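Local coordinates for protein cleavage stimulation factor 77 (Encephalitozoon cuniculi, PDB 2UY1) that probably binds mRNA as a nuclear, all-helical repeat protein of the Suppressor of forked family, at residues Glu381-Glu394 and Leu406-Leu420. Residues are numbered along the deposited sequence; the frame is centred on the assembly and turned at random.
Sequences EKTSRMWDSMIEYE and LVDQKMDAIKADAIL
The indole of W387 lies flat against helix 400-415, wedged among L406, Q409, K410 and A413. K410 supplies one wall: its CG stands 3.6 Å from W387 CG, a CH-pi contact over the five-membered ring. K382 CD lies against the opposite face, so the ring is gripped between K410 and K382, and F377 of helix 370-379 meets it edge-to-face. Q409 crosses it at about a right angle, with OE1 at the ring edge and in its plane. K410 leaves its helix with CG anti to the backbone N (chi1 -158°) and runs extended past the indole, which carries NZ to D388 OD1 at 2.8 Å on the syn side of the carboxylate. This salt bridge ties the two helices together beside the indole, and NZ has a second partner, a polar side chain of another protein chain. One turn earlier in the same helix, L406 fits among W387, M390, I391 and E394, its CD1 3.7 Å from E394 CB.

The loop end is looser and wetter. L420 N bonds K382 O at 2.8 Å, from above the carbonyl plane; L420 CD1 rests 3.6 Å from E381 CB, and CD2 lies nearer the exposed E381 carboxylate. One water joins K382 N to A418 O, another S384 N to L420 O. Here T383, whose OG1 also bonds E358, forms a capping box with M386, while D417 closes helix 400-415 in a Schellman motif. The axes of 384-394 and 406-415 approach to 10.3 Å at 166°, the antiparallel helical hairpin typical of the TPR-related HAT repeats of Suf proteins.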
loop_
_atom_site.group_PDB
_atom_site.type_symbol
_atom_site.label_atom_id
_atom_site.label_comp_id
_atom_site.label_asym_id
_atom_site.label_seq_id
_atom_site.Cartn_x
_atom_site.Cartn_y
_atom_site.Cartn_z
ATOM N N GLU B 381 19.771 9.644 2.950
ATOM C CA GLU B 381 19.539 8.242 2.763
ATOM C C GLU B 381 18.042 8.076 2.476
ATOM O O GLU B 381 17.264 8.942 2.840
ATOM C CB GLU B 381 19.899 7.488 4.032
ATOM C CG GLU B 381 21.167 7.982 4.667
ATOM C CD GLU B 381 21.676 7.030 5.698
ATOM O OE1 GLU B 381 22.521 6.179 5.342
ATOM O OE2 GLU B 381 21.229 7.111 6.850
ATOM N N LYS B 382 17.670 6.996 1.820
ATOM C CA LYS B 382 16.365 6.886 1.173
ATOM C C LYS B 382 15.686 5.562 1.419
ATOM O O LYS B 382 16.326 4.497 1.480
ATOM C CB LYS B 382 16.555 7.140 -0.330
ATOM C CG LYS B 382 17.303 8.454 -0.544
ATOM C CD LYS B 382 17.638 8.740 -1.894
ATOM C CE LYS B 382 19.033 8.599 -2.150
ATOM N NZ LYS B 382 19.809 9.782 -1.886
ATOM N N THR B 383 14.372 5.634 1.612
ATOM C CA THR B 383 13.528 4.487 1.645
ATOM C C THR B 383 13.195 4.142 0.191
ATOM O O THR B 383 13.434 4.965 -0.663
ATOM C CB THR B 383 12.200 4.839 2.413
ATOM O OG1 THR B 383 11.586 5.962 1.757
ATOM C CG2 THR B 383 12.475 5.165 3.906
ATOM N N SER B 384 12.657 2.940 -0.064
ATOM C CA SER B 384 12.233 2.549 -1.425
ATOM C C SER B 384 11.171 3.505 -1.885
ATOM O O SER B 384 11.126 3.773 -3.050
ATOM C CB SER B 384 11.561 1.173 -1.552
ATOM O OG SER B 384 12.324 0.143 -1.003
ATOM N N ARG B 385 10.296 3.959 -0.985
ATOM C CA ARG B 385 9.213 4.835 -1.374
ATOM C C ARG B 385 9.756 6.196 -1.853
ATOM O O ARG B 385 9.234 6.705 -2.789
ATOM C CB ARG B 385 8.193 5.042 -0.279
ATOM C CG ARG B 385 6.955 5.775 -0.780
ATOM C CD ARG B 385 6.234 6.477 0.356
ATOM N NE ARG B 385 4.842 6.706 0.002
ATOM C CZ ARG B 385 3.887 7.056 0.856
ATOM N NH1 ARG B 385 4.169 7.222 2.154
ATOM N NH2 ARG B 385 2.642 7.234 0.402
ATOM N N MET B 386 10.819 6.722 -1.243
ATOM C CA MET B 386 11.465 7.977 -1.634
ATOM C C MET B 386 12.095 7.755 -3.009
ATOM O O MET B 386 11.809 8.489 -3.915
ATOM C CB MET B 386 12.556 8.385 -0.614
ATOM C CG MET B 386 12.005 9.003 0.687
ATOM S SD MET B 386 13.318 9.048 1.974
ATOM C CE MET B 386 14.218 10.509 1.329
ATOM N N TRP B 387 12.917 6.714 -3.157
ATOM C CA TRP B 387 13.400 6.277 -4.505
ATOM C C TRP B 387 12.303 6.183 -5.577
ATOM O O TRP B 387 12.396 6.823 -6.649
ATOM C CB TRP B 387 14.161 4.939 -4.400
ATOM C CG TRP B 387 15.638 5.042 -4.003
ATOM C CD1 TRP B 387 16.226 4.534 -2.867
ATOM C CD2 TRP B 387 16.670 5.681 -4.743
ATOM N NE1 TRP B 387 17.576 4.810 -2.876
ATOM C CE2 TRP B 387 17.867 5.521 -4.020
ATOM C CE3 TRP B 387 16.712 6.346 -5.993
ATOM C CZ2 TRP B 387 19.076 6.013 -4.489
ATOM C CZ3 TRP B 387 17.902 6.851 -6.417
ATOM C CH2 TRP B 387 19.061 6.715 -5.654
ATOM N N ASP B 388 11.271 5.403 -5.330
ATOM C CA ASP B 388 10.170 5.275 -6.289
ATOM C C ASP B 388 9.384 6.564 -6.604
ATOM O O ASP B 388 8.963 6.762 -7.777
ATOM C CB ASP B 388 9.179 4.243 -5.863
ATOM C CG ASP B 388 9.795 2.874 -5.728
ATOM O OD1 ASP B 388 10.901 2.663 -6.245
ATOM O OD2 ASP B 388 9.139 2.004 -5.149
ATOM N N SER B 389 9.184 7.440 -5.625
ATOM C CA SER B 389 8.550 8.774 -5.906
ATOM C C SER B 389 9.410 9.646 -6.771
ATOM O O SER B 389 8.909 10.269 -7.739
ATOM C CB SER B 389 8.194 9.498 -4.593
ATOM O OG SER B 389 7.446 8.595 -3.780
ATOM N N MET B 390 10.710 9.674 -6.490
ATOM C CA MET B 390 11.644 10.461 -7.300
ATOM C C MET B 390 11.790 9.896 -8.723
ATOM O O MET B 390 11.857 10.631 -9.685
ATOM C CB MET B 390 13.015 10.583 -6.566
ATOM C CG MET B 390 14.060 11.476 -7.207
ATOM S SD MET B 390 13.575 13.245 -7.087
ATOM C CE MET B 390 12.679 13.427 -8.555
ATOM N N ILE B 391 11.870 8.579 -8.866
ATOM C CA ILE B 391 11.927 7.932 -10.205
ATOM C C ILE B 391 10.648 8.233 -10.997
ATOM O O ILE B 391 10.702 8.485 -12.215
ATOM C CB ILE B 391 12.165 6.340 -10.064
ATOM C CG1 ILE B 391 13.638 6.057 -9.655
ATOM C CG2 ILE B 391 11.751 5.571 -11.414
ATOM C CD1 ILE B 391 13.914 4.651 -8.954
ATOM N N GLU B 392 9.496 8.160 -10.354
ATOM C CA GLU B 392 8.217 8.409 -11.048
ATOM C C GLU B 392 8.082 9.883 -11.463
ATOM O O GLU B 392 7.716 10.205 -12.615
ATOM C CB GLU B 392 7.004 8.034 -10.183
ATOM C CG GLU B 392 5.550 8.377 -10.822
ATOM C CD GLU B 392 5.084 7.419 -11.939
ATOM O OE1 GLU B 392 5.903 6.643 -12.497
ATOM O OE2 GLU B 392 3.879 7.416 -12.293
ATOM N N TYR B 393 8.405 10.764 -10.534
ATOM C CA TYR B 393 8.543 12.243 -10.881
ATOM C C TYR B 393 9.463 12.609 -12.081
ATOM O O TYR B 393 9.061 13.342 -12.987
ATOM C CB TYR B 393 9.001 12.984 -9.641
ATOM C CG TYR B 393 8.942 14.509 -9.783
ATOM C CD1 TYR B 393 7.802 15.207 -9.407
ATOM C CD2 TYR B 393 10.001 15.212 -10.302
ATOM C CE1 TYR B 393 7.756 16.603 -9.475
ATOM C CE2 TYR B 393 9.964 16.624 -10.402
ATOM C CZ TYR B 393 8.850 17.283 -9.988
ATOM O OH TYR B 393 8.772 18.645 -10.089
ATOM N N GLU B 394 10.723 12.212 -12.019
ATOM C CA GLU B 394 11.658 12.266 -13.196
ATOM C C GLU B 394 11.138 11.736 -14.536
ATOM O O GLU B 394 11.227 12.441 -15.580
ATOM C CB GLU B 394 12.986 11.557 -12.817
ATOM C CG GLU B 394 14.174 11.923 -13.720
ATOM C CD GLU B 394 14.377 13.428 -13.760
ATOM O OE1 GLU B 394 14.192 14.042 -12.726
ATOM O OE2 GLU B 394 14.732 13.978 -14.808
ATOM N N LEU B 406 18.823 7.522 -12.042
ATOM C CA LEU B 406 18.115 7.194 -10.791
ATOM C C LEU B 406 17.693 5.704 -10.643
ATOM O O LEU B 406 17.730 5.179 -9.532
ATOM C CB LEU B 406 16.852 8.034 -10.654
ATOM C CG LEU B 406 17.040 9.538 -10.534
ATOM C CD1 LEU B 406 15.677 10.220 -10.645
ATOM C CD2 LEU B 406 17.702 9.841 -9.176
ATOM N N VAL B 407 17.203 5.079 -11.700
ATOM C CA VAL B 407 17.066 3.612 -11.764
ATOM C C VAL B 407 18.408 2.872 -11.503
ATOM O O VAL B 407 18.472 1.999 -10.660
ATOM C CB VAL B 407 16.444 3.126 -13.102
ATOM C CG1 VAL B 407 16.384 1.567 -13.094
ATOM C CG2 VAL B 407 15.030 3.760 -13.313
ATOM N N ASP B 408 19.487 3.250 -12.178
ATOM C CA ASP B 408 20.802 2.598 -11.919
ATOM C C ASP B 408 21.098 2.730 -10.447
ATOM O O ASP B 408 21.496 1.749 -9.765
ATOM C CB ASP B 408 21.987 3.279 -12.609
ATOM C CG ASP B 408 22.069 3.026 -14.086
ATOM O OD1 ASP B 408 21.517 2.010 -14.538
ATOM O OD2 ASP B 408 22.694 3.880 -14.793
ATOM N N GLN B 409 20.999 3.961 -9.960
ATOM C CA GLN B 409 21.225 4.269 -8.517
ATOM C C GLN B 409 20.371 3.502 -7.496
ATOM O O GLN B 409 20.885 3.059 -6.499
ATOM C CB GLN B 409 21.123 5.780 -8.242
ATOM C CG GLN B 409 22.358 6.645 -8.640
ATOM C CD GLN B 409 21.955 8.143 -8.800
ATOM O OE1 GLN B 409 21.247 8.660 -7.972
ATOM N NE2 GLN B 409 22.399 8.806 -9.876
ATOM N N LYS B 410 19.060 3.384 -7.722
ATOM C CA LYS B 410 18.240 2.523 -6.898
ATOM C C LYS B 410 18.733 1.040 -6.929
ATOM O O LYS B 410 18.775 0.410 -5.895
ATOM C CB LYS B 410 16.717 2.629 -7.284
ATOM C CG LYS B 410 15.830 2.196 -6.180
ATOM C CD LYS B 410 14.443 1.724 -6.578
ATOM C CE LYS B 410 13.827 1.135 -5.270
ATOM N NZ LYS B 410 12.536 0.482 -5.516
ATOM N N MET B 411 19.032 0.470 -8.110
ATOM C CA MET B 411 19.508 -0.954 -8.181
ATOM C C MET B 411 20.826 -1.173 -7.464
ATOM O O MET B 411 21.003 -2.245 -6.818
ATOM C CB MET B 411 19.603 -1.483 -9.623
ATOM C CG MET B 411 18.318 -1.347 -10.443
ATOM S SD MET B 411 16.942 -2.253 -9.693
ATOM C CE MET B 411 16.080 -0.957 -8.807
ATOM N N ASP B 412 21.733 -0.188 -7.570
ATOM C CA ASP B 412 22.974 -0.124 -6.793
ATOM C C ASP B 412 22.750 -0.131 -5.278
ATOM O O ASP B 412 23.474 -0.821 -4.549
ATOM C CB ASP B 412 23.818 1.102 -7.158
ATOM C CG ASP B 412 24.366 1.016 -8.588
ATOM O OD1 ASP B 412 24.384 -0.115 -9.125
ATOM O OD2 ASP B 412 24.700 2.080 -9.188
ATOM N N ALA B 413 21.788 0.652 -4.821
ATOM C CA ALA B 413 21.463 0.777 -3.414
ATOM C C ALA B 413 20.864 -0.504 -2.830
ATOM O O ALA B 413 21.162 -0.826 -1.690
ATOM C CB ALA B 413 20.510 1.988 -3.192
ATOM N N ILE B 414 19.929 -1.152 -3.555
ATOM C CA ILE B 414 19.392 -2.471 -3.162
ATOM C C ILE B 414 20.593 -3.457 -2.996
ATOM O O ILE B 414 20.736 -4.146 -1.952
ATOM C CB ILE B 414 18.394 -3.022 -4.209
ATOM C CG1 ILE B 414 17.147 -2.119 -4.356
ATOM C CG2 ILE B 414 18.023 -4.487 -3.936
ATOM C CD1 ILE B 414 16.278 -2.499 -5.534
ATOM N N LYS B 415 21.455 -3.479 -4.007
ATOM C CA LYS B 415 22.630 -4.370 -4.031
ATOM C C LYS B 415 23.557 -4.148 -2.822
ATOM O O LYS B 415 23.976 -5.124 -2.179
ATOM C CB LYS B 415 23.393 -4.216 -5.346
ATOM C CG LYS B 415 24.422 -5.285 -5.638
ATOM C CD LYS B 415 25.223 -4.966 -6.906
ATOM C CE LYS B 415 26.644 -5.521 -6.809
ATOM N NZ LYS B 415 26.624 -7.061 -6.929
ATOM N N ALA B 416 23.838 -2.883 -2.505
ATOM C CA ALA B 416 24.683 -2.492 -1.351
ATOM C C ALA B 416 23.971 -2.615 -0.001
ATOM O O ALA B 416 24.551 -2.300 1.036
ATOM C CB ALA B 416 25.238 -1.055 -1.514
ATOM N N ASP B 417 22.721 -3.057 -0.026
ATOM C CA ASP B 417 21.861 -3.111 1.163
ATOM C C ASP B 417 21.813 -1.755 1.882
ATOM O O ASP B 417 21.735 -1.678 3.109
ATOM C CB ASP B 417 22.198 -4.333 2.042
ATOM C CG ASP B 417 21.240 -4.514 3.234
ATOM O OD1 ASP B 417 19.999 -4.297 3.124
ATOM O OD2 ASP B 417 21.745 -4.902 4.306
ATOM N N ALA B 418 21.807 -0.681 1.075
ATOM C CA ALA B 418 21.786 0.708 1.519
ATOM C C ALA B 418 20.412 1.369 1.585
ATOM O O ALA B 418 20.324 2.565 1.862
ATOM C CB ALA B 418 22.689 1.551 0.577
ATOM N N ILE B 419 19.332 0.669 1.270
ATOM C CA ILE B 419 18.025 1.357 1.345
ATOM C C ILE B 419 17.552 1.378 2.794
ATOM O O ILE B 419 17.600 0.383 3.493
ATOM C CB ILE B 419 16.967 0.711 0.453
ATOM C CG1 ILE B 419 17.386 0.817 -1.041
ATOM C CG2 ILE B 419 15.534 1.208 0.815
ATOM C CD1 ILE B 419 16.281 0.762 -2.047
ATOM N N LEU B 420 17.090 2.521 3.264
ATOM C CA LEU B 420 16.591 2.552 4.635
ATOM C C LEU B 420 15.368 1.635 4.740
ATOM O O LEU B 420 14.568 1.520 3.794
ATOM C CB LEU B 420 16.266 3.957 5.078
ATOM C CG LEU B 420 17.401 4.952 5.127
ATOM C CD1 LEU B 420 16.709 6.317 5.305
ATOM C CD2 LEU B 420 18.346 4.575 6.277
HETATM O O HOH W 1 20.198 5.228 1.740
HETATM O O HOH W 2 12.405 1.156 2.454
#